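Local coordinates for ornithine carbamoyltransferase (PDB 3GD5), which probably catalyses the reversible transfer of the carbamoyl group from carbamoyl phosphate to ornithine, giving citrulline and phosphate in arginine biosynthesis, at residues Ser18-Asp23 against Ser199-Glu204; Ile148-Gly153 against Ala297-His302; Val269-Pro274 against Glu279-Glu284. All coordinates share one frame; numbering follows the deposited sequence.

Contact 1. Residues Ser18-Asp23 against Ser199-Glu204; sequences SLDDLD and SARASE
A single ion pair, Asp20 with Arg201, carries this whole contact, although the nearest CA atoms of the two backbones, those of the same two residues, stay 8.9 Å apart. The guanidinium group presents its NE and NH1 side to the carboxylate. NH1 of Arg201 donates to the syn lone pair of Asp20 OD1 at 3.0 Å, and the acceptor sits almost in the guanidinium plane. NE of Arg201 reaches OD2 of Asp20 at 2.9 Å, but less straight (134° at the hydrogen) and with the oxygen tilted from the guanidinium plane; a further, weak bond runs from NE to OD1. The tilt follows from the two flat groups being turned 54° against each other, so the side-on, two-nitrogen grip is a twisted one. Arg201 gets there with CG anti to its own N (chi1 168°) and a bend at chi2, while Asp20 approaches from the opposite direction.

Neither charge has just one mate. OD1 of Asp20 also pairs with Lys179 of helix 168-180, and NH2 of Arg201 lies 3.4 Å from OE2 of Glu204, one helical turn further on, making a salt-bridge network. Leu175 of helix 168-180 touches both Asp20 and Arg201. The bridge thus joins the loop before helix 24-39, in the carbamoyl-phosphate domain, to helix 196-209 of the ornithine domain. With a leucine in place of Arg201, Asp20 would probably keep Lys179 but lose its link to helix 196-209, and Glu204 would lose this ion-pair partner. Since both bridging residues are partly exposed, the attraction is probably softened by solvent, and the electrostatic tie between the domains is likely to be moderate.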
ATOM      1  N   SER A  18     -13.056  32.876  -3.764  1.00 41.67           N
ATOM      2  CA  SER A  18     -13.978  33.034  -2.654  1.00 40.54           C
ATOM      3  C   SER A  18     -15.243  33.652  -3.211  1.00 40.51           C
ATOM      4  O   SER A  18     -15.191  34.395  -4.192  1.00 39.44           O
ATOM      5  CB  SER A  18     -13.360  33.972  -1.612  1.00 41.60           C
ATOM      6  OG  SER A  18     -14.346  34.539  -0.773  1.00 40.26           O
ATOM      7  N   LEU A  19     -16.386  33.340  -2.609  1.00 41.02           N
ATOM      8  CA  LEU A  19     -17.626  33.916  -3.098  1.00 41.91           C
ATOM      9  C   LEU A  19     -17.530  35.437  -2.934  1.00 42.75           C
ATOM     10  O   LEU A  19     -18.202  36.193  -3.632  1.00 43.78           O
ATOM     11  CB  LEU A  19     -18.823  33.379  -2.314  1.00 39.73           C
ATOM     12  CG  LEU A  19     -20.169  33.527  -3.041  1.00 42.20           C
ATOM     13  CD1 LEU A  19     -20.149  32.746  -4.357  1.00 41.38           C
ATOM     14  CD2 LEU A  19     -21.278  33.002  -2.166  1.00 40.48           C
ATOM     15  N   ASP A  20     -16.671  35.875  -2.020  1.00 42.94           N
ATOM     16  CA  ASP A  20     -16.492  37.297  -1.768  1.00 43.97           C
ATOM     17  C   ASP A  20     -15.667  37.987  -2.855  1.00 44.67           C
ATOM     18  O   ASP A  20     -15.265  39.140  -2.697  1.00 44.92           O
ATOM     19  CB  ASP A  20     -15.841  37.514  -0.402  1.00 42.78           C
ATOM     20  CG  ASP A  20     -16.130  38.896   0.165  1.00 44.30           C
ATOM     21  OD1 ASP A  20     -17.202  39.457  -0.148  1.00 41.09           O
ATOM     22  OD2 ASP A  20     -15.296  39.413   0.937  1.00 45.90           O
ATOM     23  N   ASP A  21     -15.410  37.278  -3.950  1.00 44.21           N
ATOM     24  CA  ASP A  21     -14.659  37.851  -5.063  1.00 44.71           C
ATOM     25  C   ASP A  21     -15.674  38.493  -5.986  1.00 44.39           C
ATOM     26  O   ASP A  21     -15.326  39.155  -6.958  1.00 44.80           O
ATOM     27  CB  ASP A  21     -13.889  36.771  -5.834  1.00 45.06           C
ATOM     28  CG  ASP A  21     -12.684  36.263  -5.074  1.00 45.87           C
ATOM     29  OD1 ASP A  21     -12.367  36.838  -4.013  1.00 47.37           O
ATOM     30  OD2 ASP A  21     -12.049  35.296  -5.542  1.00 45.47           O
ATOM     31  N   LEU A  22     -16.941  38.270  -5.670  1.00 45.46           N
ATOM     32  CA  LEU A  22     -18.040  38.819  -6.445  1.00 45.17           C
ATOM     33  C   LEU A  22     -18.809  39.741  -5.530  1.00 46.23           C
ATOM     34  O   LEU A  22     -19.202  39.330  -4.442  1.00 46.26           O
ATOM     35  CB  LEU A  22     -18.990  37.709  -6.896  1.00 45.28           C
ATOM     36  CG  LEU A  22     -18.494  36.542  -7.752  1.00 45.40           C
ATOM     37  CD1 LEU A  22     -19.463  35.380  -7.606  1.00 45.69           C
ATOM     38  CD2 LEU A  22     -18.364  36.967  -9.204  1.00 43.84           C
ATOM     39  N   ASP A  23     -19.010  40.988  -5.941  1.00 48.12           N
ATOM     40  CA  ASP A  23     -19.803  41.889  -5.119  1.00 48.16           C
ATOM     41  C   ASP A  23     -21.253  41.526  -5.443  1.00 48.27           C
ATOM     42  O   ASP A  23     -21.500  40.628  -6.254  1.00 47.33           O
ATOM     43  CB  ASP A  23     -19.510  43.366  -5.445  1.00 48.88           C
ATOM     44  CG  ASP A  23     -19.686  43.705  -6.920  1.00 49.14           C
ATOM     45  OD1 ASP A  23     -20.689  43.285  -7.536  1.00 50.80           O
ATOM     46  OD2 ASP A  23     -18.814  44.420  -7.461  1.00 50.72           O
ATOM     47  N   SER A 199     -18.436  35.288   9.206  1.00 49.35           N
ATOM     48  CA  SER A 199     -19.717  35.689   9.775  1.00 52.24           C
ATOM     49  C   SER A 199     -19.747  37.207   9.856  1.00 52.38           C
ATOM     50  O   SER A 199     -20.758  37.833   9.546  1.00 53.03           O
ATOM     51  CB  SER A 199     -19.892  35.107  11.180  1.00 53.28           C
ATOM     52  OG  SER A 199     -20.142  33.714  11.129  1.00 58.75           O
ATOM     53  N   ALA A 200     -18.626  37.789  10.273  1.00 52.78           N
ATOM     54  CA  ALA A 200     -18.504  39.237  10.391  1.00 53.08           C
ATOM     55  C   ALA A 200     -18.638  39.885   9.016  1.00 54.30           C
ATOM     56  O   ALA A 200     -19.362  40.869   8.848  1.00 55.26           O
ATOM     57  CB  ALA A 200     -17.160  39.597  11.006  1.00 51.73           C
ATOM     58  N   ARG A 201     -17.931  39.326   8.036  1.00 54.05           N
ATOM     59  CA  ARG A 201     -17.955  39.831   6.671  1.00 53.48           C
ATOM     60  C   ARG A 201     -19.323  39.628   6.031  1.00 53.85           C
ATOM     61  O   ARG A 201     -19.721  40.390   5.155  1.00 54.11           O
ATOM     62  CB  ARG A 201     -16.877  39.132   5.836  1.00 53.92           C
ATOM     63  CG  ARG A 201     -16.979  39.367   4.333  1.00 54.15           C
ATOM     64  CD  ARG A 201     -16.986  40.847   3.979  1.00 55.37           C
ATOM     65  NE  ARG A 201     -17.128  41.061   2.541  1.00 55.56           N
ATOM     66  CZ  ARG A 201     -17.413  42.235   1.988  1.00 54.83           C
ATOM     67  NH1 ARG A 201     -17.523  42.346   0.674  1.00 52.57           N
ATOM     68  NH2 ARG A 201     -17.604  43.299   2.756  1.00 56.60           N
ATOM     69  N   ALA A 202     -20.036  38.593   6.463  1.00 53.53           N
ATOM     70  CA  ALA A 202     -21.368  38.320   5.933  1.00 52.44           C
ATOM     71  C   ALA A 202     -22.350  39.352   6.486  1.00 51.99           C
ATOM     72  O   ALA A 202     -23.210  39.849   5.761  1.00 48.88           O
ATOM     73  CB  ALA A 202     -21.813  36.907   6.315  1.00 50.93           C
ATOM     74  N   SER A 203     -22.220  39.661   7.776  1.00 52.60           N
ATOM     75  CA  SER A 203     -23.087  40.645   8.423  1.00 53.86           C
ATOM     76  C   SER A 203     -22.885  42.017   7.792  1.00 54.96           C
ATOM     77  O   SER A 203     -23.849  42.719   7.490  1.00 55.44           O
ATOM     78  CB  SER A 203     -22.790  40.718   9.920  1.00 53.37           C
ATOM     79  OG  SER A 203     -23.072  39.480  10.543  1.00 54.42           O
ATOM     80  N   GLU A 204     -21.624  42.389   7.591  1.00 57.22           N
ATOM     81  CA  GLU A 204     -21.292  43.666   6.971  1.00 59.07           C
ATOM     82  C   GLU A 204     -22.014  43.789   5.631  1.00 59.54           C
ATOM     83  O   GLU A 204     -22.575  44.836   5.309  1.00 60.88           O
ATOM     84  CB  GLU A 204     -19.780  43.768   6.757  1.00 61.09           C
ATOM     85  CG  GLU A 204     -19.333  45.017   6.004  1.00 65.41           C
ATOM     86  CD  GLU A 204     -17.845  45.013   5.682  1.00 67.82           C
ATOM     87  OE1 GLU A 204     -17.369  45.971   5.034  1.00 69.08           O
ATOM     88  OE2 GLU A 204     -17.147  44.051   6.074  1.00 69.36           O
TER

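Contact 2. Residues Ile148-Gly153 against Ala297-His302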
ATOM      1  N   ILE A 148     -32.738  28.038  -5.487  1.00 46.65           N
ATOM      2  CA  ILE A 148     -33.708  28.726  -4.640  1.00 48.09           C
ATOM      3  C   ILE A 148     -34.509  29.681  -5.507  1.00 50.51           C
ATOM      4  O   ILE A 148     -35.736  29.716  -5.432  1.00 50.30           O
ATOM      5  CB  ILE A 148     -33.013  29.519  -3.503  1.00 48.58           C
ATOM      6  CG1 ILE A 148     -32.264  28.552  -2.581  1.00 47.73           C
ATOM      7  CG2 ILE A 148     -34.040  30.312  -2.704  1.00 45.78           C
ATOM      8  CD1 ILE A 148     -31.528  29.232  -1.439  1.00 51.26           C
ATOM      9  N   ARG A 149     -33.806  30.443  -6.340  1.00 52.08           N
ATOM     10  CA  ARG A 149     -34.439  31.390  -7.247  1.00 54.48           C
ATOM     11  C   ARG A 149     -35.482  30.682  -8.115  1.00 54.47           C
ATOM     12  O   ARG A 149     -36.604  31.152  -8.249  1.00 55.57           O
ATOM     13  CB  ARG A 149     -33.371  32.061  -8.121  1.00 56.44           C
ATOM     14  CG  ARG A 149     -33.870  32.619  -9.458  1.00 61.35           C
ATOM     15  CD  ARG A 149     -34.769  33.840  -9.325  1.00 63.63           C
ATOM     16  NE  ARG A 149     -34.052  35.016  -8.835  1.00 66.56           N
ATOM     17  CZ  ARG A 149     -34.505  36.264  -8.946  1.00 68.60           C
ATOM     18  NH1 ARG A 149     -33.794  37.283  -8.468  1.00 68.39           N
ATOM     19  NH2 ARG A 149     -35.664  36.498  -9.550  1.00 68.61           N
ATOM     20  N   GLU A 150     -35.114  29.547  -8.695  1.00 54.04           N
ATOM     21  CA  GLU A 150     -36.039  28.802  -9.543  1.00 52.24           C
ATOM     22  C   GLU A 150     -37.243  28.278  -8.763  1.00 52.03           C
ATOM     23  O   GLU A 150     -38.274  27.967  -9.358  1.00 52.96           O
ATOM     24  CB  GLU A 150     -35.328  27.622 -10.216  1.00 50.42           C
ATOM     25  CG  GLU A 150     -34.143  28.007 -11.092  1.00 52.05           C
ATOM     26  CD  GLU A 150     -33.479  26.800 -11.752  1.00 52.59           C
ATOM     27  OE1 GLU A 150     -33.207  25.806 -11.042  1.00 49.56           O
ATOM     28  OE2 GLU A 150     -33.224  26.853 -12.979  1.00 52.57           O
ATOM     29  N   ASN A 151     -37.119  28.175  -7.442  1.00 50.24           N
ATOM     30  CA  ASN A 151     -38.222  27.678  -6.623  1.00 50.62           C
ATOM     31  C   ASN A 151     -39.156  28.748  -6.050  1.00 51.18           C
ATOM     32  O   ASN A 151     -40.346  28.492  -5.858  1.00 51.27           O
ATOM     33  CB  ASN A 151     -37.701  26.822  -5.463  1.00 49.71           C
ATOM     34  CG  ASN A 151     -37.396  25.398  -5.879  1.00 51.09           C
ATOM     35  OD1 ASN A 151     -36.365  25.124  -6.499  1.00 51.10           O
ATOM     36  ND2 ASN A 151     -38.300  24.480  -5.550  1.00 48.52           N
ATOM     37  N   PHE A 152     -38.629  29.933  -5.766  1.00 50.32           N
ATOM     38  CA  PHE A 152     -39.455  30.988  -5.198  1.00 50.86           C
ATOM     39  C   PHE A 152     -39.561  32.231  -6.081  1.00 51.74           C
ATOM     40  O   PHE A 152     -40.240  33.196  -5.729  1.00 51.88           O
ATOM     41  CB  PHE A 152     -38.925  31.389  -3.820  1.00 49.24           C
ATOM     42  CG  PHE A 152     -38.944  30.276  -2.811  1.00 49.86           C
ATOM     43  CD1 PHE A 152     -37.833  29.455  -2.637  1.00 49.97           C
ATOM     44  CD2 PHE A 152     -40.069  30.054  -2.024  1.00 48.57           C
ATOM     45  CE1 PHE A 152     -37.840  28.433  -1.691  1.00 48.85           C
ATOM     46  CE2 PHE A 152     -40.089  29.032  -1.072  1.00 49.16           C
ATOM     47  CZ  PHE A 152     -38.973  28.221  -0.905  1.00 50.10           C
ATOM     48  N   GLY A 153     -38.887  32.205  -7.225  1.00 52.07           N
ATOM     49  CA  GLY A 153     -38.927  33.339  -8.131  1.00 53.13           C
ATOM     50  C   GLY A 153     -38.289  34.589  -7.553  1.00 53.61           C
ATOM     51  O   GLY A 153     -38.481  35.686  -8.072  1.00 54.74           O
ATOM     52  N   ALA A 297     -28.306  19.547  -7.495  1.00 36.96           N
ATOM     53  CA  ALA A 297     -27.105  18.891  -8.021  1.00 36.16           C
ATOM     54  C   ALA A 297     -26.923  19.194  -9.513  1.00 36.29           C
ATOM     55  O   ALA A 297     -25.813  19.518  -9.967  1.00 35.13           O
ATOM     56  CB  ALA A 297     -27.194  17.375  -7.787  1.00 34.85           C
ATOM     57  N   GLU A 298     -28.007  19.084 -10.277  1.00 34.98           N
ATOM     58  CA  GLU A 298     -27.946  19.384 -11.700  1.00 36.13           C
ATOM     59  C   GLU A 298     -27.478  20.826 -11.899  1.00 35.38           C
ATOM     60  O   GLU A 298     -26.736  21.124 -12.838  1.00 36.11           O
ATOM     61  CB  GLU A 298     -29.319  19.223 -12.363  1.00 37.68           C
ATOM     62  CG  GLU A 298     -29.292  19.492 -13.866  1.00 38.73           C
ATOM     63  CD  GLU A 298     -30.680  19.628 -14.486  1.00 43.08           C
ATOM     64  OE1 GLU A 298     -31.567  18.795 -14.186  1.00 45.07           O
ATOM     65  OE2 GLU A 298     -30.880  20.564 -15.290  1.00 43.79           O
ATOM     66  N   ASN A 299     -27.915  21.720 -11.016  1.00 35.71           N
ATOM     67  CA  ASN A 299     -27.529  23.121 -11.131  1.00 35.54           C
ATOM     68  C   ASN A 299     -26.045  23.393 -10.913  1.00 35.12           C
ATOM     69  O   ASN A 299     -25.591  24.522 -11.126  1.00 34.43           O
ATOM     70  CB  ASN A 299     -28.361  24.002 -10.198  1.00 36.58           C
ATOM     71  CG  ASN A 299     -29.710  24.350 -10.784  1.00 37.60           C
ATOM     72  OD1 ASN A 299     -29.869  24.393 -12.004  1.00 40.07           O
ATOM     73  ND2 ASN A 299     -30.685  24.620  -9.924  1.00 37.47           N
ATOM     74  N   ARG A 300     -25.286  22.381 -10.491  1.00 34.37           N
ATOM     75  CA  ARG A 300     -23.842  22.577 -10.326  1.00 34.87           C
ATOM     76  C   ARG A 300     -23.308  22.782 -11.742  1.00 33.91           C
ATOM     77  O   ARG A 300     -22.371  23.540 -11.978  1.00 34.03           O
ATOM     78  CB  ARG A 300     -23.166  21.342  -9.706  1.00 36.37           C
ATOM     79  CG  ARG A 300     -23.575  21.025  -8.267  1.00 39.40           C
ATOM     80  CD  ARG A 300     -22.978  21.993  -7.250  1.00 43.91           C
ATOM     81  NE  ARG A 300     -21.741  21.487  -6.656  1.00 49.68           N
ATOM     82  CZ  ARG A 300     -20.605  21.321  -7.323  1.00 49.07           C
ATOM     83  NH1 ARG A 300     -20.553  21.630  -8.604  1.00 53.54           N
ATOM     84  NH2 ARG A 300     -19.534  20.834  -6.721  1.00 50.29           N
ATOM     85  N   LEU A 301     -23.925  22.094 -12.691  1.00 34.58           N
ATOM     86  CA  LEU A 301     -23.510  22.188 -14.087  1.00 35.54           C
ATOM     87  C   LEU A 301     -23.815  23.562 -14.701  1.00 34.69           C
ATOM     88  O   LEU A 301     -22.950  24.194 -15.320  1.00 33.91           O
ATOM     89  CB  LEU A 301     -24.201  21.091 -14.904  1.00 34.86           C
ATOM     90  CG  LEU A 301     -24.273  21.292 -16.420  1.00 36.44           C
ATOM     91  CD1 LEU A 301     -22.879  21.444 -16.958  1.00 34.36           C
ATOM     92  CD2 LEU A 301     -24.991  20.122 -17.082  1.00 35.66           C
ATOM     93  N   HIS A 302     -25.052  24.012 -14.535  1.00 34.51           N
ATOM     94  CA  HIS A 302     -25.465  25.296 -15.094  1.00 35.77           C
ATOM     95  C   HIS A 302     -24.733  26.450 -14.420  1.00 33.85           C
ATOM     96  O   HIS A 302     -24.378  27.431 -15.064  1.00 34.22           O
ATOM     97  CB  HIS A 302     -26.980  25.451 -14.956  1.00 35.26           C
ATOM     98  CG  HIS A 302     -27.746  24.306 -15.542  1.00 33.97           C
ATOM     99  ND1 HIS A 302     -27.662  23.963 -16.875  1.00 34.05           N
ATOM    100  CD2 HIS A 302     -28.571  23.398 -14.970  1.00 33.45           C
ATOM    101  CE1 HIS A 302     -28.401  22.890 -17.098  1.00 34.01           C
ATOM    102  NE2 HIS A 302     -28.965  22.527 -15.958  1.00 34.68           N
TER
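The one hydrogen bond between the segments runs from ND2 of Asn299 to OE1 of Glu150, 3.0 Å long and nearly straight at 166°. Its oxygen lies close to the amide plane of Asn299, yet the donor stands 42° out of the carboxylate plane, and the two flat groups are turned 53° apart. Glu150 reaches across with its chain extended beyond CG, which lets it bridge backbones whose nearest CA atoms, on Glu150 and Asn299, are 10.4 Å apart. ND2 of Asn299 also donates to Thr147 OG1, so the amide meets two residues of helix 138-152. That helix and helix 293-312 are the two long interdomain helices of the carbamoyltransferase fold, and the bond fastens the end of one to the other. Lys38 of helix 24-39 donates to OD1 of Asn299, which fixes which way round the amide lies. Within helix 293-312, NE2 of His302 donates to OE2 of Glu298 at 2.8 Å.

Ionic contacts bring in further partners. OE2 of Glu150 forms salt bridges with Lys38 and Arg39 of helix 24-39, while OE1 of Glu298 forms one with Arg102 of the second subunit.

Contact 3. Residues Val269-Pro274 against Glu279-Glu284; sequences VLHCLP and EEITDE
His271 lays the CE1 and ND1 edge of its ring against the side chains of Glu280 and Ile281. CG1 of Ile281 comes to 3.5 Å from ND1 of His271, near the ring plane, and the methylene CG of Glu280 lies 3.4 Å from CE1 of His271. The carboxylate of Glu280 also stands at this edge, its plane turned 56° from the ring; a still closer approach of its OE2 to CE1 is doubtful in the model. Glu280 folds toward the ring because its CG sits between the backbone N and carbonyl carbon (chi1 75°) and its chain bends again at chi2. OE2 of Glu280 accepts from the backbone N of His276, within the turn joining the segments.

The arrangement belongs to the C-terminal end of strand 268-271, an outermost strand, within this chain, of the five-stranded parallel sheet in the ornithine-binding domain. Here lies the His-Cys-Leu-Pro sequence of ornithine carbamoyltransferases, in which Cys272 and Leu273 are assigned by similarity to carbamoyl-phosphate binding. The peptide bond before Pro274 is cis, and the loop curls back far enough for NE2 of His271 to donate to O of Pro274 at 3.0 Å. This bond is bent, 139° at the hydrogen, and the nitrogen stands above the carbonyl plane. NE2 of His271 thus ties the strand to its own loop, while CE1 and ND1 meet residues 280-281. Thr231 on the neighbouring strand 228-231 touches both His271 and Glu280, while Ile293 of helix 293-312 packs against His271.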
ATOM      1  N   VAL A 269     -35.877  21.762   0.990  1.00 44.73           N
ATOM      2  CA  VAL A 269     -34.731  21.140   1.655  1.00 42.48           C
ATOM      3  C   VAL A 269     -33.572  20.944   0.677  1.00 40.98           C
ATOM      4  O   VAL A 269     -33.727  20.295  -0.360  1.00 39.23           O
ATOM      5  CB  VAL A 269     -35.094  19.760   2.258  1.00 42.97           C
ATOM      6  CG1 VAL A 269     -33.856  19.125   2.882  1.00 41.47           C
ATOM      7  CG2 VAL A 269     -36.182  19.918   3.309  1.00 42.77           C
ATOM      8  N   LEU A 270     -32.416  21.512   1.011  1.00 37.94           N
ATOM      9  CA  LEU A 270     -31.229  21.394   0.167  1.00 38.16           C
ATOM     10  C   LEU A 270     -30.103  20.655   0.872  1.00 36.19           C
ATOM     11  O   LEU A 270     -29.939  20.761   2.088  1.00 37.20           O
ATOM     12  CB  LEU A 270     -30.711  22.779  -0.257  1.00 36.43           C
ATOM     13  CG  LEU A 270     -31.596  23.647  -1.157  1.00 36.94           C
ATOM     14  CD1 LEU A 270     -30.825  24.880  -1.608  1.00 35.47           C
ATOM     15  CD2 LEU A 270     -32.048  22.839  -2.358  1.00 36.91           C
ATOM     16  N   HIS A 271     -29.337  19.893   0.099  1.00 35.07           N
ATOM     17  CA  HIS A 271     -28.189  19.159   0.623  1.00 34.21           C
ATOM     18  C   HIS A 271     -27.176  19.117  -0.516  1.00 32.64           C
ATOM     19  O   HIS A 271     -27.485  18.653  -1.607  1.00 33.78           O
ATOM     20  CB  HIS A 271     -28.598  17.738   1.049  1.00 33.41           C
ATOM     21  CG  HIS A 271     -27.517  16.990   1.769  1.00 34.26           C
ATOM     22  ND1 HIS A 271     -27.730  16.346   2.971  1.00 33.97           N
ATOM     23  CD2 HIS A 271     -26.220  16.763   1.444  1.00 31.98           C
ATOM     24  CE1 HIS A 271     -26.612  15.752   3.352  1.00 32.30           C
ATOM     25  NE2 HIS A 271     -25.682  15.988   2.444  1.00 34.10           N
ATOM     26  N   CYS A 272     -25.973  19.624  -0.275  1.00 33.75           N
ATOM     27  CA  CYS A 272     -24.942  19.645  -1.313  1.00 34.20           C
ATOM     28  C   CYS A 272     -24.391  18.265  -1.728  1.00 33.47           C
ATOM     29  O   CYS A 272     -23.755  18.158  -2.771  1.00 32.75           O
ATOM     30  CB  CYS A 272     -23.782  20.543  -0.876  1.00 34.59           C
ATOM     31  SG  CYS A 272     -23.019  20.029   0.664  1.00 36.46           S
ATOM     32  N   LEU A 273     -24.632  17.236  -0.909  1.00 33.35           N
ATOM     33  CA  LEU A 273     -24.193  15.849  -1.156  1.00 33.68           C
ATOM     34  C   LEU A 273     -22.691  15.596  -0.971  1.00 34.29           C
ATOM     35  O   LEU A 273     -21.887  16.522  -1.051  1.00 35.92           O
ATOM     36  CB  LEU A 273     -24.618  15.401  -2.559  1.00 32.28           C
ATOM     37  CG  LEU A 273     -26.130  15.388  -2.830  1.00 35.54           C
ATOM     38  CD1 LEU A 273     -26.398  14.964  -4.260  1.00 33.51           C
ATOM     39  CD2 LEU A 273     -26.830  14.445  -1.850  1.00 34.21           C
ATOM     40  N   PRO A 274     -22.292  14.334  -0.705  1.00 34.29           N
ATOM     41  CA  PRO A 274     -23.142  13.146  -0.569  1.00 34.34           C
ATOM     42  C   PRO A 274     -23.877  13.221   0.751  1.00 34.71           C
ATOM     43  O   PRO A 274     -23.515  14.020   1.611  1.00 34.06           O
ATOM     44  CB  PRO A 274     -22.136  11.990  -0.606  1.00 33.21           C
ATOM     45  CG  PRO A 274     -20.940  12.582   0.071  1.00 32.49           C
ATOM     46  CD  PRO A 274     -20.869  13.965  -0.562  1.00 33.93           C
ATOM     47  N   GLU A 279     -28.216  10.540   9.647  1.00 39.13           N
ATOM     48  CA  GLU A 279     -27.330  11.433  10.405  1.00 40.77           C
ATOM     49  C   GLU A 279     -27.810  12.861  10.251  1.00 41.10           C
ATOM     50  O   GLU A 279     -28.635  13.327  11.037  1.00 41.55           O
ATOM     51  CB  GLU A 279     -25.864  11.345   9.938  1.00 41.13           C
ATOM     52  CG  GLU A 279     -25.242   9.957  10.064  1.00 45.25           C
ATOM     53  CD  GLU A 279     -23.721   9.983  10.211  1.00 46.70           C
ATOM     54  OE1 GLU A 279     -23.040  10.706   9.452  1.00 46.91           O
ATOM     55  OE2 GLU A 279     -23.200   9.265  11.091  1.00 48.29           O
ATOM     56  N   GLU A 280     -27.312  13.551   9.226  1.00 41.56           N
ATOM     57  CA  GLU A 280     -27.695  14.936   8.998  1.00 40.17           C
ATOM     58  C   GLU A 280     -29.064  15.064   8.332  1.00 40.33           C
ATOM     59  O   GLU A 280     -29.645  16.146   8.326  1.00 38.25           O
ATOM     60  CB  GLU A 280     -26.636  15.662   8.162  1.00 39.70           C
ATOM     61  CG  GLU A 280     -26.642  15.313   6.679  1.00 39.72           C
ATOM     62  CD  GLU A 280     -25.906  14.016   6.356  1.00 39.80           C
ATOM     63  OE1 GLU A 280     -25.314  13.399   7.267  1.00 38.25           O
ATOM     64  OE2 GLU A 280     -25.916  13.622   5.176  1.00 38.63           O
ATOM     65  N   ILE A 281     -29.566  13.971   7.762  1.00 40.50           N
ATOM     66  CA  ILE A 281     -30.890  13.963   7.135  1.00 41.71           C
ATOM     67  C   ILE A 281     -31.505  12.575   7.151  1.00 40.36           C
ATOM     68  O   ILE A 281     -30.803  11.576   7.240  1.00 40.00           O
ATOM     69  CB  ILE A 281     -30.875  14.429   5.664  1.00 43.82           C
ATOM     70  CG1 ILE A 281     -29.507  14.173   5.049  1.00 46.18           C
ATOM     71  CG2 ILE A 281     -31.317  15.865   5.564  1.00 46.88           C
ATOM     72  CD1 ILE A 281     -29.199  12.706   4.876  1.00 48.71           C
ATOM     73  N   THR A 282     -32.827  12.521   7.056  1.00 39.64           N
ATOM     74  CA  THR A 282     -33.518  11.242   7.051  1.00 40.63           C
ATOM     75  C   THR A 282     -33.856  10.880   5.612  1.00 40.57           C
ATOM     76  O   THR A 282     -33.997  11.755   4.754  1.00 39.82           O
ATOM     77  CB  THR A 282     -34.830  11.292   7.887  1.00 39.78           C
ATOM     78  OG1 THR A 282     -35.745  12.220   7.297  1.00 38.47           O
ATOM     79  CG2 THR A 282     -34.538  11.735   9.307  1.00 39.97           C
ATOM     80  N   ASP A 283     -33.962   9.587   5.347  1.00 42.28           N
ATOM     81  CA  ASP A 283     -34.295   9.133   4.013  1.00 42.68           C
ATOM     82  C   ASP A 283     -35.628   9.755   3.615  1.00 44.94           C
ATOM     83  O   ASP A 283     -35.808  10.208   2.483  1.00 46.00           O
ATOM     84  CB  ASP A 283     -34.411   7.611   3.995  1.00 42.64           C
ATOM     85  CG  ASP A 283     -34.708   7.068   2.604  1.00 43.08           C
ATOM     86  OD1 ASP A 283     -33.865   7.250   1.698  1.00 40.44           O
ATOM     87  OD2 ASP A 283     -35.789   6.467   2.417  1.00 43.19           O
ATOM     88  N   GLU A 284     -36.556   9.781   4.568  1.00 46.07           N
ATOM     89  CA  GLU A 284     -37.889  10.331   4.355  1.00 46.44           C
ATOM     90  C   GLU A 284     -37.857  11.737   3.768  1.00 45.77           C
ATOM     91  O   GLU A 284     -38.518  12.019   2.766  1.00 44.25           O
ATOM     92  CB  GLU A 284     -38.649  10.348   5.678  1.00 49.51           C
ATOM     93  CG  GLU A 284     -40.068  10.879   5.591  1.00 53.05           C
ATOM     94  CD  GLU A 284     -40.760  10.882   6.941  1.00 56.60           C
ATOM     95  OE1 GLU A 284     -40.402  11.723   7.794  1.00 58.45           O
ATOM     96  OE2 GLU A 284     -41.654  10.034   7.154  1.00 58.56           O
TER

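Contacts 1 and 2 each join the carbamoyl-phosphate domain to the ornithine domain, and their centres are about 21 Å apart; contact 3 lies wholly within the ornithine domain. Contacts 2 and 3 have centres about 17 Å apart and touch directly, CG1 of Ile148 packing 4.1 Å from CD1 of Leu270. Contact 3 is nested in the loop that contact 2 closes, whereas contacts 1 and 3 lie on opposite sides of the chain's centre with centres about 26 Å apart. The probable carbamoyl-phosphate site draws on two of them: Arg300 comes from contact 2, Cys272 and Leu273 from contact 3. Gln140, another probable ligand-binding residue, meets both Arg300 and Cys272.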